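Local coordinates for salmonella typhimurium DB7155 bacteriophage DET7 tailspike (PDB 2V5I), which probably binds and hydrolyses the O-antigen polysaccharide of its Salmonella host, serving the phage as its receptor-binding tailspike, at residues Leu410-Gly421 with Pro427-Asp438. Residues are numbered along the deposited sequence; the frame is centred on the assembly and turned at random. Where two conformers were deposited one is given.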
loop_
_atom_site.group_PDB
_atom_site.type_symbol
_atom_site.label_atom_id
_atom_site.label_comp_id
_atom_site.label_asym_id
_atom_site.label_seq_id
_atom_site.Cartn_x
_atom_site.Cartn_y
_atom_site.Cartn_z
ATOM N N LEU A 410 4.491 27.227 1.603
ATOM C CA LEU A 410 4.856 26.293 2.648
ATOM C C LEU A 410 4.864 24.850 2.105
ATOM O O LEU A 410 4.211 24.548 1.109
ATOM C CB LEU A 410 3.854 26.354 3.794
ATOM C CG LEU A 410 3.694 27.724 4.474
ATOM C CD1 LEU A 410 2.460 27.767 5.360
ATOM C CD2 LEU A 410 4.940 27.943 5.278
ATOM N N VAL A 411 5.484 23.962 2.841
ATOM C CA VAL A 411 5.372 22.538 2.533
ATOM C C VAL A 411 3.994 22.077 3.022
ATOM O O VAL A 411 3.262 21.437 2.276
ATOM C CB VAL A 411 6.486 21.723 3.157
ATOM C CG1 VAL A 411 6.275 20.208 2.941
ATOM C CG2 VAL A 411 7.801 22.131 2.579
ATOM N N ILE A 412 3.672 22.370 4.296
ATOM C CA ILE A 412 2.397 22.013 4.885
ATOM C C ILE A 412 1.720 23.255 5.452
ATOM O O ILE A 412 2.335 23.991 6.208
ATOM C CB ILE A 412 2.576 21.020 6.071
ATOM C CG1 ILE A 412 3.062 19.689 5.535
ATOM C CG2 ILE A 412 1.226 20.805 6.836
ATOM C CD1 ILE A 412 3.597 18.744 6.602
ATOM N N SER A 413 0.448 23.422 5.105
ATOM C CA SER A 413 -0.438 24.412 5.716
ATOM C C SER A 413 -1.719 23.705 6.150
ATOM O O SER A 413 -2.642 23.440 5.352
ATOM C CB SER A 413 -0.741 25.477 4.686
ATOM O OG SER A 413 -1.703 26.414 5.162
ATOM N N ALA A 414 -1.740 23.370 7.437
ATOM C CA ALA A 414 -2.828 22.629 8.071
ATOM C C ALA A 414 -3.081 23.167 9.467
ATOM O O ALA A 414 -2.922 22.485 10.473
ATOM C CB ALA A 414 -2.506 21.131 8.102
ATOM N N PRO A 415 -3.475 24.444 9.530
ATOM C CA PRO A 415 -3.508 25.160 10.799
ATOM C C PRO A 415 -4.490 24.679 11.846
ATOM O O PRO A 415 -4.325 25.032 13.022
ATOM C CB PRO A 415 -3.825 26.595 10.373
ATOM C CG PRO A 415 -4.427 26.512 9.018
ATOM C CD PRO A 415 -3.907 25.265 8.377
ATOM N N ASN A 416 -5.493 23.888 11.461
ATOM C CA ASN A 416 -6.452 23.360 12.401
ATOM C C ASN A 416 -6.313 21.833 12.602
ATOM O O ASN A 416 -7.188 21.218 13.251
ATOM C CB ASN A 416 -7.837 23.688 11.892
ATOM C CG ASN A 416 -8.089 25.189 11.803
ATOM O OD1 ASN A 416 -7.877 25.917 12.779
ATOM N ND2 ASN A 416 -8.574 25.655 10.636
ATOM N N SER A 417 -5.220 21.249 12.096
ATOM C CA SER A 417 -5.038 19.808 12.126
ATOM C C SER A 417 -3.956 19.390 13.128
ATOM O O SER A 417 -3.060 20.180 13.426
ATOM C CB SER A 417 -4.649 19.327 10.742
ATOM O OG SER A 417 -5.734 19.552 9.827
ATOM N N THR A 418 -4.008 18.124 13.527
ATOM C CA THR A 418 -2.951 17.501 14.287
ATOM C C THR A 418 -2.259 16.485 13.391
ATOM O O THR A 418 -2.934 15.671 12.764
ATOM C CB THR A 418 -3.511 16.830 15.519
ATOM O OG1 THR A 418 -4.018 17.872 16.401
ATOM C CG2 THR A 418 -2.428 16.023 16.236
ATOM N N ILE A 419 -0.921 16.527 13.381
ATOM C CA ILE A 419 -0.107 15.679 12.538
ATOM C C ILE A 419 0.873 14.904 13.396
ATOM O O ILE A 419 1.457 15.450 14.325
ATOM C CB ILE A 419 0.640 16.511 11.460
ATOM C CG1 ILE A 419 -0.419 17.259 10.603
ATOM C CG2 ILE A 419 1.583 15.575 10.669
ATOM C CD1 ILE A 419 0.127 17.924 9.445
ATOM N N SER A 420 0.970 13.597 13.134
ATOM C CA SER A 420 1.994 12.744 13.721
ATOM C C SER A 420 2.715 11.985 12.623
ATOM O O SER A 420 2.154 11.751 11.567
ATOM C CB SER A 420 1.394 11.690 14.655
ATOM O OG SER A 420 0.576 12.285 15.626
ATOM N N GLY A 421 3.969 11.607 12.875
ATOM C CA GLY A 421 4.673 10.720 11.951
ATOM C C GLY A 421 5.101 11.418 10.675
ATOM O O GLY A 421 5.030 10.823 9.601
ATOM N N PRO A 427 11.883 21.205 5.496
ATOM C CA PRO A 427 12.354 22.422 6.165
ATOM C C PRO A 427 11.486 22.794 7.358
ATOM O O PRO A 427 10.284 22.952 7.225
ATOM C CB PRO A 427 12.278 23.492 5.063
ATOM C CG PRO A 427 12.267 22.767 3.807
ATOM C CD PRO A 427 11.557 21.473 4.075
ATOM N N PRO A 428 12.086 22.887 8.549
ATOM C CA PRO A 428 11.288 23.056 9.734
ATOM C C PRO A 428 10.542 24.396 9.803
ATOM O O PRO A 428 9.527 24.490 10.506
ATOM C CB PRO A 428 12.306 22.861 10.880
ATOM C CG PRO A 428 13.659 23.036 10.261
ATOM C CD PRO A 428 13.517 22.688 8.835
ATOM N N ASP A 429 10.990 25.371 9.018
ATOM C CA ASP A 429 10.329 26.667 8.970
ATOM C C ASP A 429 9.174 26.759 7.937
ATOM O O ASP A 429 8.552 27.796 7.813
ATOM C CB ASP A 429 11.355 27.747 8.726
ATOM C CG ASP A 429 12.059 27.599 7.388
ATOM O OD1 ASP A 429 12.464 26.450 7.027
ATOM O OD2 ASP A 429 12.253 28.643 6.734
ATOM N N LYS A 430 8.910 25.690 7.189
ATOM C CA LYS A 430 7.915 25.756 6.123
ATOM C C LYS A 430 6.716 24.868 6.449
ATOM O O LYS A 430 6.105 24.259 5.570
ATOM C CB LYS A 430 8.561 25.337 4.816
ATOM C CG LYS A 430 9.680 26.230 4.386
ATOM C CD LYS A 430 9.210 27.618 4.029
ATOM C CE LYS A 430 10.378 28.463 3.523
ATOM N NZ LYS A 430 9.932 29.830 3.290
ATOM N N ILE A 431 6.389 24.792 7.746
ATOM C CA ILE A 431 5.249 24.043 8.244
ATOM C C ILE A 431 4.387 24.938 9.102
ATOM O O ILE A 431 4.908 25.653 9.961
ATOM C CB ILE A 431 5.751 22.925 9.169
ATOM C CG1 ILE A 431 6.605 21.919 8.412
ATOM C CG2 ILE A 431 4.629 22.239 9.854
ATOM C CD1 ILE A 431 7.384 21.042 9.358
ATOM N N LEU A 432 3.086 24.902 8.876
ATOM C CA LEU A 432 2.107 25.563 9.714
ATOM C C LEU A 432 1.075 24.511 10.049
ATOM O O LEU A 432 0.390 24.032 9.171
ATOM C CB LEU A 432 1.452 26.725 8.955
ATOM C CG LEU A 432 0.099 27.295 9.392
ATOM C CD1 LEU A 432 0.237 28.129 10.646
ATOM C CD2 LEU A 432 -0.500 28.173 8.268
ATOM N N VAL A 433 0.993 24.112 11.319
ATOM C CA VAL A 433 0.044 23.102 11.759
ATOM C C VAL A 433 -0.578 23.479 13.077
ATOM O O VAL A 433 0.021 24.254 13.823
ATOM C CB VAL A 433 0.679 21.693 11.873
ATOM C CG1 VAL A 433 1.076 21.179 10.508
ATOM C CG2 VAL A 433 1.871 21.699 12.834
ATOM N N GLY A 434 -1.765 22.937 13.339
ATOM C CA GLY A 434 -2.411 23.056 14.652
ATOM C C GLY A 434 -1.531 22.493 15.765
ATOM O O GLY A 434 -1.242 23.165 16.745
ATOM N N ASN A 435 -1.124 21.244 15.602
ATOM C CA ASN A 435 -0.217 20.602 16.546
ATOM C C ASN A 435 0.545 19.504 15.807
ATOM O O ASN A 435 0.044 18.905 14.865
ATOM C CB ASN A 435 -0.920 19.947 17.706
ATOM C CG ASN A 435 -0.046 19.869 18.968
ATOM O OD1 ASN A 435 1.151 20.261 18.959
ATOM N ND2 ASN A 435 -0.603 19.348 20.036
ATOM N N LEU A 436 1.791 19.352 16.180
ATOM C CA LEU A 436 2.645 18.267 15.655
ATOM C C LEU A 436 3.023 17.442 16.884
ATOM O O LEU A 436 3.546 18.004 17.846
ATOM C CB LEU A 436 3.898 18.845 14.997
ATOM C CG LEU A 436 4.796 17.884 14.238
ATOM C CD1 LEU A 436 4.078 17.351 13.048
ATOM C CD2 LEU A 436 6.080 18.555 13.815
ATOM N N LEU A 437 2.744 16.135 16.870
ATOM C CA LEU A 437 2.784 15.348 18.108
ATOM C C LEU A 437 3.365 13.974 17.830
ATOM O O LEU A 437 2.918 13.306 16.892
ATOM C CB LEU A 437 1.337 15.170 18.624
ATOM C CG LEU A 437 0.754 15.725 19.905
ATOM C CD1 LEU A 437 1.397 17.026 20.380
ATOM C CD2 LEU A 437 -0.755 15.862 19.700
ATOM N N ASP A 438 4.354 13.539 18.645
ATOM C CA ASP A 438 4.889 12.167 18.585
ATOM C C ASP A 438 5.056 11.602 20.028
ATOM O O ASP A 438 6.176 11.519 20.600
ATOM C CB ASP A 438 6.175 12.199 17.771
ATOM C CG ASP A 438 5.901 12.560 16.255
ATOM O OD1 ASP A 438 5.361 11.656 15.496
ATOM O OD2 ASP A 438 6.164 13.751 15.836
HETATM O O HOH W 1 -3.486 18.508 19.427
#
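Ile-419 and Val-433 meet inside the corner where two successive rungs of a parallel beta-helix, the fold of the P22-like tailspikes, lie one upon the other. Residues 410-421 and 427-438 both bend here, and the one-residue corner at Gly-434 set against Pro-415 and Asn-416 produces a beta bulge. In the Val-433 conformer given, one of two, CG1 lies 3.6 Å from Ile-419 CD1 and 3.7 Å from Ile-412 CG2, bridging strands 412-414 and 417-421 on the two sides of the corner. Further along, Leu-436 CD1 packs against Ile-419 CG2, while Phe-449 of the third subunit packs on Val-433 and Ile-431. On the outer surface Leu-432 lies across the neighbouring rung, its CB against Leu-410 CD1 and its CG 4.1 Å from Pro-415 CB. Thr-418 and Asn-435 run side by side, and one water joins Thr-418 OG1 to Asn-435 ND2. At the corner Ala-414 O accepts hydrogen bonds from Gly-434 N and Ser-417 N from opposite faces of its plane. Asp-438 OD2 bonds Gly-442 N of the second subunit. Ser-420 OG, held beside its own backbone N (chi1 -54°), bonds Leu-437 O at 2.9 Å, and Asp-438 OD1 accepts the Gly-421 N-H on its syn lone pair, 3.0 Å from N.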